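PDB 5XOM: glycosaminoglycan xylosylkinase from Hydra vulgaris, which probably phosphorylates xylose in the glycosaminoglycan linkage region of proteoglycans. Local coordinates for residues H140-R143 with R149-P152; D142-F147 with D344-I349. One frame throughout, in Å; residues are numbered along the deposited sequence.

In the fold
Both contacts are built on the C-terminal end of helix 132-144, and their centres lie about 8 Å apart. Asp-142 and Arg-143 belong to both. Interaction 1 comes back to the helix after a short turn, from the loop leading into edge strand 153-159; interaction 2 waits some 200 residues for helix 339-347. The two also touch directly, His-140 CD2 lying 3.6 Å from Leu-347 CD2. The strand order of the adjoining five-stranded antiparallel sheet and the place of helix 132-144 between strands 106-112 and 153-159 are consistent with a protein kinase N-lobe, with helix 132-144 probably its helix C. The helix end is thus held both by its own following loop and by a late helix of the chain.

Interaction 1: residues H140-R143 with R149-P152; sequences HLDR and RAPP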
loop_
_atom_site.group_PDB
_atom_site.type_symbol
_atom_site.label_atom_id
_atom_site.label_comp_id
_atom_site.label_asym_id
_atom_site.label_seq_id
_atom_site.Cartn_x
_atom_site.Cartn_y
_atom_site.Cartn_z
ATOM N N HIS A 140 -7.154 15.402 3.107
ATOM C CA HIS A 140 -5.869 15.238 2.434
ATOM C C HIS A 140 -4.722 15.785 3.266
ATOM O O HIS A 140 -3.609 15.250 3.208
ATOM C CB HIS A 140 -5.897 15.892 1.058
ATOM C CG HIS A 140 -6.741 15.147 0.083
ATOM N ND1 HIS A 140 -6.344 13.948 -0.469
ATOM C CD2 HIS A 140 -7.971 15.405 -0.417
ATOM C CE1 HIS A 140 -7.293 13.504 -1.275
ATOM N NE2 HIS A 140 -8.289 14.371 -1.261
ATOM N N LEU A 141 -4.957 16.836 4.049
ATOM C CA LEU A 141 -3.880 17.319 4.896
ATOM C C LEU A 141 -3.582 16.325 6.011
ATOM O O LEU A 141 -2.434 16.203 6.444
ATOM C CB LEU A 141 -4.221 18.695 5.471
ATOM C CG LEU A 141 -3.229 19.179 6.520
ATOM C CD1 LEU A 141 -1.999 19.705 5.796
ATOM C CD2 LEU A 141 -3.817 20.257 7.424
ATOM N N ASP A 142 -4.600 15.587 6.453
ATOM C CA ASP A 142 -4.401 14.570 7.483
ATOM C C ASP A 142 -3.475 13.462 6.989
ATOM O O ASP A 142 -2.611 12.990 7.734
ATOM C CB ASP A 142 -5.760 13.999 7.890
ATOM C CG ASP A 142 -5.652 12.714 8.688
ATOM O OD1 ASP A 142 -5.616 11.626 8.075
ATOM O OD2 ASP A 142 -5.626 12.782 9.932
ATOM N N ARG A 143 -3.600 13.080 5.712
ATOM C CA ARG A 143 -2.670 12.114 5.129
ATOM C C ARG A 143 -1.305 12.746 4.876
ATOM O O ARG A 143 -0.269 12.128 5.148
ATOM C CB ARG A 143 -3.252 11.548 3.837
ATOM C CG ARG A 143 -4.625 10.949 4.025
ATOM C CD ARG A 143 -5.090 10.214 2.790
ATOM N NE ARG A 143 -4.297 9.008 2.565
ATOM C CZ ARG A 143 -3.530 8.813 1.499
ATOM N NH1 ARG A 143 -3.463 9.738 0.548
ATOM N NH2 ARG A 143 -2.839 7.690 1.371
ATOM N N ARG A 149 -5.750 9.896 10.491
ATOM C CA ARG A 149 -6.847 9.780 11.447
ATOM C C ARG A 149 -8.171 10.311 10.931
ATOM O O ARG A 149 -9.104 10.478 11.732
ATOM C CB ARG A 149 -6.501 10.519 12.731
ATOM C CG ARG A 149 -5.244 10.026 13.282
ATOM C CD ARG A 149 -4.694 10.826 14.415
ATOM N NE ARG A 149 -3.294 10.458 14.467
ATOM C CZ ARG A 149 -2.421 10.881 15.354
ATOM N NH1 ARG A 149 -2.762 11.710 16.348
ATOM N NH2 ARG A 149 -1.176 10.446 15.258
ATOM N N ALA A 150 -8.258 10.645 9.650
ATOM C CA ALA A 150 -9.462 11.214 9.070
ATOM C C ALA A 150 -10.102 10.231 8.098
ATOM O O ALA A 150 -9.391 9.643 7.275
ATOM C CB ALA A 150 -9.135 12.523 8.340
ATOM N N PRO A 151 -11.416 10.025 8.172
ATOM C CA PRO A 151 -12.102 9.160 7.221
ATOM C C PRO A 151 -12.027 9.774 5.771
ATOM O O PRO A 151 -11.992 10.992 5.647
ATOM C CB PRO A 151 -13.546 9.108 7.709
ATOM C CG PRO A 151 -13.608 9.899 8.949
ATOM C CD PRO A 151 -12.331 10.624 9.165
ATOM N N PRO A 152 -11.994 8.910 4.779
ATOM C CA PRO A 152 -11.947 9.414 3.380
ATOM C C PRO A 152 -13.093 10.363 3.039
ATOM O O PRO A 152 -14.248 10.152 3.418
ATOM C CB PRO A 152 -12.022 8.124 2.552
ATOM C CG PRO A 152 -11.429 7.064 3.433
ATOM C CD PRO A 152 -11.572 7.504 4.880
HETATM O O HOH W 1 -6.888 9.912 6.544
#
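The chain leaving helix 132-144 turns back on itself and brings Ala-150 CA to 6.3 Å from Asp-142 CA, with the backbone N-H groups of Arg-149 and Ala-150 facing the last helical turn. Asp-142 carries the contact on the helix side. With CG opposite the backbone N across the CA-CB bond (chi1 166°), its carboxylate reaches out to the loop. OD2 takes the N-H of Arg-149 at 2.9 Å from Arg-149 N, on its syn lone pair and fairly straight at 157°. OD1 also draws on Arg-149 N, but weakly, and forms a second weak bond to Ala-150 N at 3.2 Å. The methyl of Ala-150 packs on the same carboxylate, CB to Asp-142 CG being 3.5 Å. A water donates to Asp-142 OD1 and to Ala-150 O, each at 2.6 Å, and so ties the helix to the loop a second time. Arg-149 brings its backbone to this site, while its long side chain runs off to a salt bridge with Asp-265 on helix 259-273. His-294 ND1 also bonds to Asp-142 OD2. The position is consistent with the helix C to strand 4 loop of protein kinases, which as a rule is tied firmly to the C-lobe. Two backbone N-H groups, a water and a histidine nitrogen all converge on one buried carboxylate, which would probably favour its charged form and hold its plane against rotation.

Interaction 2: residues D142-F147 with D344-I349; sequences DRLLGF and DKRLSI
Arg-346 reaches from helix 339-347 to lay its guanidinium against Leu-144, in the last turn of helix 132-144. This is the tight part: Leu-144 CA sits 3.8 Å above the guanidinium plane, over its centre, and Leu-144 CD1 lies 3.7 Å from Arg-346 NE. The chain of Arg-346 is extended from CG to NE (chi3 167°), which carries the flat group across the gap between the helices, whose nearest CA atoms, Leu-144 and Arg-346, are 8.7 Å apart. Leu-144 also packs on Leu-339, Leu-342 and Leu-343, so the guanidinium borders an apolar cluster. The looser part is where the two arginines meet around a single water. There Arg-346 NH1 and Arg-143 NH1 stand 3.7 Å apart, with the two guanidinium planes 47° apart, and the water accepts from both, at 2.8 Å from Arg-143 NH1 and 2.9 Å from Arg-346 NH1. Arg-143 is otherwise held by a bond from NH2 to Val-64 O and a weak, long ion pair with Asp-67. Just after Leu-144 the helix stops in a Schellman motif, with Gly-146 taking the positive phi. An alanine in place of Arg-346 is likely to leave that water without one of its donors and open a gap beside the Leu-144 backbone. Two like charges meeting through a shared water suggest a join that depends on apolar packing, with the water and Asp-67 probably easing the approach.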
loop_
_atom_site.group_PDB
_atom_site.type_symbol
_atom_site.label_atom_id
_atom_site.label_comp_id
_atom_site.label_asym_id
_atom_site.label_seq_id
_atom_site.Cartn_x
_atom_site.Cartn_y
_atom_site.Cartn_z
ATOM N N ASP A 142 -4.600 15.587 6.453
ATOM C CA ASP A 142 -4.401 14.570 7.483
ATOM C C ASP A 142 -3.475 13.462 6.989
ATOM O O ASP A 142 -2.611 12.990 7.734
ATOM C CB ASP A 142 -5.760 13.999 7.890
ATOM C CG ASP A 142 -5.652 12.714 8.688
ATOM O OD1 ASP A 142 -5.616 11.626 8.075
ATOM O OD2 ASP A 142 -5.626 12.782 9.932
ATOM N N ARG A 143 -3.600 13.080 5.712
ATOM C CA ARG A 143 -2.670 12.114 5.129
ATOM C C ARG A 143 -1.305 12.746 4.876
ATOM O O ARG A 143 -0.269 12.128 5.148
ATOM C CB ARG A 143 -3.252 11.548 3.837
ATOM C CG ARG A 143 -4.625 10.949 4.025
ATOM C CD ARG A 143 -5.090 10.214 2.790
ATOM N NE ARG A 143 -4.297 9.008 2.565
ATOM C CZ ARG A 143 -3.530 8.813 1.499
ATOM N NH1 ARG A 143 -3.463 9.738 0.548
ATOM N NH2 ARG A 143 -2.839 7.690 1.371
ATOM N N LEU A 144 -1.287 13.984 4.364
ATOM C CA LEU A 144 -0.025 14.652 4.055
ATOM C C LEU A 144 0.846 14.808 5.300
ATOM O O LEU A 144 2.069 14.632 5.239
ATOM C CB LEU A 144 -0.299 16.016 3.412
ATOM C CG LEU A 144 0.906 16.914 3.128
ATOM C CD1 LEU A 144 1.860 16.208 2.178
ATOM C CD2 LEU A 144 0.456 18.259 2.557
ATOM N N LEU A 145 0.241 15.138 6.438
ATOM C CA LEU A 145 1.008 15.291 7.666
ATOM C C LEU A 145 1.287 13.969 8.368
ATOM O O LEU A 145 1.960 13.974 9.406
ATOM C CB LEU A 145 0.290 16.229 8.637
ATOM C CG LEU A 145 0.044 17.673 8.210
ATOM C CD1 LEU A 145 -0.897 18.355 9.196
ATOM C CD2 LEU A 145 1.368 18.426 8.080
ATOM N N GLY A 146 0.800 12.847 7.838
ATOM C CA GLY A 146 1.086 11.554 8.427
ATOM C C GLY A 146 0.263 11.201 9.643
ATOM O O GLY A 146 0.631 10.276 10.373
ATOM N N PHE A 147 -0.835 11.916 9.900
ATOM C CA PHE A 147 -1.700 11.559 11.020
ATOM C C PHE A 147 -2.542 10.325 10.696
ATOM O O PHE A 147 -2.676 9.425 11.528
ATOM C CB PHE A 147 -2.597 12.741 11.399
ATOM C CG PHE A 147 -1.872 13.865 12.085
ATOM C CD1 PHE A 147 -1.003 13.614 13.135
ATOM C CD2 PHE A 147 -2.059 15.176 11.681
ATOM C CE1 PHE A 147 -0.335 14.648 13.771
ATOM C CE2 PHE A 147 -1.397 16.216 12.316
ATOM C CZ PHE A 147 -0.532 15.948 13.361
ATOM N N ASP A 344 -1.898 21.107 -2.334
ATOM C CA ASP A 344 -2.736 21.401 -3.486
ATOM C C ASP A 344 -2.551 20.388 -4.606
ATOM O O ASP A 344 -3.487 20.155 -5.381
ATOM C CB ASP A 344 -2.462 22.802 -4.011
ATOM C CG ASP A 344 -3.620 23.326 -4.839
ATOM O OD1 ASP A 344 -4.753 23.350 -4.317
ATOM O OD2 ASP A 344 -3.419 23.674 -6.016
ATOM N N LYS A 345 -1.374 19.766 -4.702
ATOM C CA LYS A 345 -1.182 18.708 -5.693
ATOM C C LYS A 345 -2.122 17.537 -5.438
ATOM O O LYS A 345 -2.646 16.938 -6.383
ATOM C CB LYS A 345 0.271 18.239 -5.698
ATOM C CG LYS A 345 1.209 19.172 -6.442
ATOM C CD LYS A 345 2.663 18.758 -6.268
ATOM C CE LYS A 345 3.598 19.702 -7.005
ATOM N NZ LYS A 345 5.023 19.362 -6.749
ATOM N N ARG A 346 -2.345 17.188 -4.167
ATOM C CA ARG A 346 -3.289 16.116 -3.867
ATOM C C ARG A 346 -4.729 16.568 -4.042
ATOM O O ARG A 346 -5.570 15.779 -4.486
ATOM C CB ARG A 346 -3.081 15.612 -2.442
ATOM C CG ARG A 346 -1.665 15.205 -2.141
ATOM C CD ARG A 346 -1.482 15.035 -0.648
ATOM N NE ARG A 346 -0.240 14.355 -0.311
ATOM C CZ ARG A 346 -0.173 13.238 0.403
ATOM N NH1 ARG A 346 -1.281 12.669 0.859
ATOM N NH2 ARG A 346 1.003 12.686 0.664
ATOM N N LEU A 347 -5.037 17.831 -3.726
ATOM C CA LEU A 347 -6.404 18.304 -3.892
ATOM C C LEU A 347 -6.789 18.378 -5.361
ATOM O O LEU A 347 -7.976 18.286 -5.681
ATOM C CB LEU A 347 -6.590 19.682 -3.231
ATOM C CG LEU A 347 -6.310 19.807 -1.727
ATOM C CD1 LEU A 347 -6.384 21.274 -1.277
ATOM C CD2 LEU A 347 -7.239 18.917 -0.887
ATOM N N SER A 348 -5.811 18.513 -6.262
ATOM C CA SER A 348 -6.086 18.649 -7.686
ATOM C C SER A 348 -6.681 17.394 -8.305
ATOM O O SER A 348 -7.147 17.453 -9.447
ATOM C CB SER A 348 -4.805 19.013 -8.437
ATOM O OG SER A 348 -3.924 17.906 -8.481
ATOM N N ILE A 349 -6.676 16.261 -7.598
ATOM C CA ILE A 349 -7.331 15.062 -8.115
ATOM C C ILE A 349 -8.819 15.027 -7.797
ATOM O O ILE A 349 -9.549 14.214 -8.387
ATOM C CB ILE A 349 -6.677 13.779 -7.554
ATOM C CG1 ILE A 349 -7.142 13.547 -6.117
ATOM C CG2 ILE A 349 -5.143 13.876 -7.597
ATOM C CD1 ILE A 349 -6.432 12.438 -5.408
HETATM O O HOH W 2 -4.037 12.414 0.050
#